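Local coordinates for protein ochratoxinase (Aspergillus niger, PDB 4C65) that removes C-terminal aromatic amino acids as a zinc-dependent carboxypeptidase and splits the mycotoxin ochratoxin A into ochratoxin alpha and phenylalanine, at residues G386-P398 with P408-L420. Residues are numbered along the deposited sequence; the frame is centred on the assembly and turned at random.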
# COMPACT_ATOMS: atom_id res chain seq x y z
N GLY A 386 -19.73 -6.82 -51.61
CA GLY A 386 -18.92 -5.90 -50.82
C GLY A 386 -18.92 -6.15 -49.32
O GLY A 386 -18.13 -5.56 -48.60
N TYR A 387 -19.80 -7.03 -48.85
CA TYR A 387 -19.85 -7.39 -47.44
C TYR A 387 -18.90 -8.52 -47.13
O TYR A 387 -18.45 -9.25 -48.02
CB TYR A 387 -21.27 -7.80 -47.05
CG TYR A 387 -22.19 -6.63 -46.85
CD1 TYR A 387 -22.36 -5.67 -47.85
CD2 TYR A 387 -22.91 -6.50 -45.68
CE1 TYR A 387 -23.20 -4.59 -47.67
CE2 TYR A 387 -23.76 -5.43 -45.50
CZ TYR A 387 -23.90 -4.49 -46.49
OH TYR A 387 -24.74 -3.45 -46.30
N GLU A 388 -18.58 -8.67 -45.85
CA GLU A 388 -17.61 -9.67 -45.41
C GLU A 388 -18.16 -11.08 -45.63
O GLU A 388 -19.34 -11.34 -45.42
CB GLU A 388 -17.24 -9.50 -43.94
CG GLU A 388 -16.56 -8.19 -43.63
CD GLU A 388 -15.47 -8.30 -42.58
OE1 GLU A 388 -15.59 -9.05 -41.56
OE2 GLU A 388 -14.47 -7.59 -42.79
N ALA A 389 -17.28 -11.98 -46.06
CA ALA A 389 -17.66 -13.35 -46.40
C ALA A 389 -17.78 -14.22 -45.16
O ALA A 389 -17.00 -15.14 -44.95
CB ALA A 389 -16.66 -13.94 -47.39
N ASP A 390 -18.77 -13.89 -44.33
CA ASP A 390 -19.19 -14.71 -43.19
C ASP A 390 -20.50 -15.39 -43.62
O ASP A 390 -21.56 -14.74 -43.71
CB ASP A 390 -19.43 -13.85 -41.96
CG ASP A 390 -18.17 -13.25 -41.39
OD1 ASP A 390 -17.10 -13.37 -42.04
OD2 ASP A 390 -18.22 -12.71 -40.27
N VAL A 391 -20.41 -16.67 -43.97
CA VAL A 391 -21.46 -17.33 -44.75
C VAL A 391 -21.60 -18.72 -44.21
O VAL A 391 -20.59 -19.39 -43.95
CB VAL A 391 -21.09 -17.39 -46.26
CG1 VAL A 391 -22.21 -18.02 -47.08
CG2 VAL A 391 -20.79 -16.00 -46.80
N ILE A 392 -22.83 -19.17 -44.03
CA ILE A 392 -23.06 -20.55 -43.61
C ILE A 392 -24.03 -21.27 -44.54
O ILE A 392 -24.94 -20.65 -45.12
CB ILE A 392 -23.51 -20.65 -42.14
CG1 ILE A 392 -24.86 -19.94 -41.91
CG2 ILE A 392 -22.45 -20.08 -41.23
CD1 ILE A 392 -25.48 -20.23 -40.55
N ALA A 393 -23.84 -22.58 -44.65
CA ALA A 393 -24.72 -23.41 -45.43
C ALA A 393 -25.46 -24.36 -44.52
O ALA A 393 -24.90 -24.87 -43.55
CB ALA A 393 -23.96 -24.20 -46.48
N LEU A 394 -26.72 -24.60 -44.87
CA LEU A 394 -27.57 -25.50 -44.12
C LEU A 394 -28.12 -26.59 -44.99
O LEU A 394 -28.28 -26.42 -46.21
CB LEU A 394 -28.75 -24.73 -43.52
CG LEU A 394 -28.51 -24.01 -42.20
CD1 LEU A 394 -27.93 -22.66 -42.44
CD2 LEU A 394 -29.78 -23.87 -41.38
N GLU A 395 -28.43 -27.72 -44.37
CA GLU A 395 -29.02 -28.85 -45.06
C GLU A 395 -30.53 -28.67 -45.26
O GLU A 395 -31.07 -29.18 -46.21
CB GLU A 395 -28.77 -30.12 -44.27
CG GLU A 395 -28.48 -31.38 -45.07
CD GLU A 395 -27.90 -32.52 -44.20
OE1 GLU A 395 -27.46 -32.24 -43.05
OE2 GLU A 395 -27.88 -33.71 -44.65
N GLU A 396 -31.19 -27.94 -44.36
CA GLU A 396 -32.64 -27.72 -44.45
C GLU A 396 -33.01 -26.26 -44.34
O GLU A 396 -32.24 -25.44 -43.89
CB GLU A 396 -33.41 -28.50 -43.38
CG GLU A 396 -33.60 -30.00 -43.76
CD GLU A 396 -32.88 -31.01 -42.89
OE1 GLU A 396 -32.41 -30.67 -41.77
OE2 GLU A 396 -32.85 -32.20 -43.34
N ASN A 397 -34.23 -25.96 -44.79
CA ASN A 397 -34.73 -24.60 -44.87
C ASN A 397 -35.25 -24.12 -43.51
O ASN A 397 -36.29 -24.59 -43.05
CB ASN A 397 -35.85 -24.53 -45.91
CG ASN A 397 -36.42 -23.15 -46.07
OD1 ASN A 397 -35.94 -22.18 -45.49
ND2 ASN A 397 -37.49 -23.06 -46.82
N PRO A 398 -34.52 -23.19 -42.87
CA PRO A 398 -34.90 -22.73 -41.56
C PRO A 398 -36.22 -21.94 -41.55
O PRO A 398 -36.83 -21.82 -40.50
CB PRO A 398 -33.72 -21.87 -41.14
CG PRO A 398 -33.18 -21.34 -42.42
CD PRO A 398 -33.35 -22.45 -43.40
N PRO A 408 -26.46 -28.75 -34.81
CA PRO A 408 -25.20 -28.30 -35.46
C PRO A 408 -24.81 -29.06 -36.75
O PRO A 408 -24.19 -28.47 -37.63
CB PRO A 408 -24.12 -28.53 -34.40
CG PRO A 408 -24.82 -28.78 -33.10
CD PRO A 408 -26.24 -29.16 -33.41
N LYS A 409 -25.20 -30.34 -36.85
CA LYS A 409 -24.99 -31.13 -38.07
C LYS A 409 -25.70 -30.49 -39.27
O LYS A 409 -25.26 -30.65 -40.40
CB LYS A 409 -25.53 -32.56 -37.94
CG LYS A 409 -24.71 -33.67 -37.29
CD LYS A 409 -25.10 -34.99 -37.95
CE LYS A 409 -24.34 -36.21 -37.37
NZ LYS A 409 -24.72 -36.46 -35.97
N ALA A 410 -26.80 -29.79 -39.03
CA ALA A 410 -27.54 -29.10 -40.09
C ALA A 410 -26.79 -27.91 -40.68
O ALA A 410 -27.18 -27.43 -41.75
CB ALA A 410 -28.91 -28.64 -39.58
N VAL A 411 -25.80 -27.39 -39.97
CA VAL A 411 -24.89 -26.40 -40.52
C VAL A 411 -23.70 -27.13 -41.14
O VAL A 411 -22.81 -27.58 -40.44
CB VAL A 411 -24.39 -25.43 -39.43
CG1 VAL A 411 -23.47 -24.38 -40.01
CG2 VAL A 411 -25.57 -24.77 -38.74
N THR A 412 -23.67 -27.23 -42.46
CA THR A 412 -22.69 -28.09 -43.13
C THR A 412 -21.42 -27.35 -43.47
O THR A 412 -20.36 -27.97 -43.56
CB THR A 412 -23.25 -28.69 -44.43
OG1 THR A 412 -23.66 -27.64 -45.31
CG2 THR A 412 -24.42 -29.57 -44.13
N HIS A 413 -21.54 -26.04 -43.74
CA HIS A 413 -20.40 -25.23 -44.19
C HIS A 413 -20.37 -23.96 -43.41
O HIS A 413 -21.40 -23.31 -43.24
CB HIS A 413 -20.52 -24.85 -45.67
CG HIS A 413 -20.44 -26.00 -46.61
ND1 HIS A 413 -21.45 -26.92 -46.76
CD2 HIS A 413 -19.47 -26.37 -47.48
CE1 HIS A 413 -21.10 -27.81 -47.66
NE2 HIS A 413 -19.90 -27.50 -48.11
N VAL A 414 -19.18 -23.57 -42.97
CA VAL A 414 -18.98 -22.28 -42.29
C VAL A 414 -17.77 -21.53 -42.86
O VAL A 414 -16.64 -21.98 -42.73
CB VAL A 414 -18.83 -22.45 -40.77
CG1 VAL A 414 -18.64 -21.09 -40.09
CG2 VAL A 414 -20.05 -23.16 -40.19
N TRP A 415 -18.04 -20.39 -43.49
CA TRP A 415 -17.02 -19.45 -43.91
C TRP A 415 -17.00 -18.23 -42.97
O TRP A 415 -18.04 -17.65 -42.67
CB TRP A 415 -17.31 -18.91 -45.32
CG TRP A 415 -17.08 -19.87 -46.42
CD1 TRP A 415 -15.91 -20.08 -47.08
CD2 TRP A 415 -18.04 -20.76 -46.98
NE1 TRP A 415 -16.08 -21.04 -48.04
CE2 TRP A 415 -17.38 -21.47 -48.00
CE3 TRP A 415 -19.38 -21.03 -46.71
CZ2 TRP A 415 -18.03 -22.44 -48.76
CZ3 TRP A 415 -20.02 -21.99 -47.46
CH2 TRP A 415 -19.35 -22.69 -48.47
N LYS A 416 -15.80 -17.89 -42.50
CA LYS A 416 -15.57 -16.64 -41.75
C LYS A 416 -14.45 -15.89 -42.44
O LYS A 416 -13.34 -16.41 -42.58
CB LYS A 416 -15.20 -16.93 -40.31
CG LYS A 416 -15.12 -15.66 -39.47
CD LYS A 416 -14.58 -15.87 -38.07
CE LYS A 416 -13.06 -15.87 -37.97
NZ LYS A 416 -12.66 -15.43 -36.62
N GLY A 417 -14.74 -14.67 -42.87
CA GLY A 417 -13.77 -13.88 -43.62
C GLY A 417 -13.28 -14.57 -44.87
O GLY A 417 -12.12 -14.44 -45.24
N GLY A 418 -14.18 -15.34 -45.50
CA GLY A 418 -13.84 -16.08 -46.72
C GLY A 418 -13.10 -17.40 -46.50
O GLY A 418 -12.90 -18.15 -47.43
N LYS A 419 -12.74 -17.69 -45.26
CA LYS A 419 -12.04 -18.91 -44.91
C LYS A 419 -13.00 -19.97 -44.40
O LYS A 419 -13.86 -19.70 -43.58
CB LYS A 419 -10.97 -18.61 -43.86
CG LYS A 419 -10.15 -19.82 -43.52
CD LYS A 419 -8.92 -19.52 -42.68
CE LYS A 419 -8.34 -20.85 -42.20
NZ LYS A 419 -7.21 -20.65 -41.26
N LEU A 420 -12.84 -21.19 -44.88
CA LEU A 420 -13.74 -22.27 -44.53
C LEU A 420 -13.27 -22.92 -43.23
O LEU A 420 -12.19 -23.51 -43.19
CB LEU A 420 -13.76 -23.29 -45.67
CG LEU A 420 -14.88 -24.30 -45.82
CD1 LEU A 420 -16.25 -23.67 -45.79
CD2 LEU A 420 -14.72 -25.10 -47.11
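With CG swung beside its own backbone N (chi1 -69°), D390 brings OD1 to the amide of G417, 2.8 Å from that N and nearly along the carboxylate C-O axis. T412 holds OG1 between its backbone N and carbonyl carbon (chi1 58°), where the hydroxyl lies 3.6 Å from A393 CB and shares a 2.7 Å hydrogen bond with H413 ND1 in the imidazole plane. D390 thus holds the type I' turn K416-K419, whose central positions need positive phi, easy for G417 and G418; G418 N bonds to A389 O as well. Between turn and bulge V391 and W415 exchange two backbone bonds. V391 O lies in the indole plane at its edge, CE3 is 4.0 Å from V391 CB, and L420 CD1 lies over one face, toward the rim. A393 is small enough for H413 CB to close to 3.6 Å. On the face carrying I392, L394, V411 and V414, I392 CG2 meets V414 CG2 at 4.0 Å, beta-branched residues suiting extended strands. A393 N bonds H413 O while A393 O takes the T412 amide, setting two residues opposite one: a classic bulge. Strand 391-394 lies between antiparallel neighbours 60-67 and 411-416, the latter forming a hairpin with 419-422, in a mixed sheet of the two-domain amidohydrolase fold.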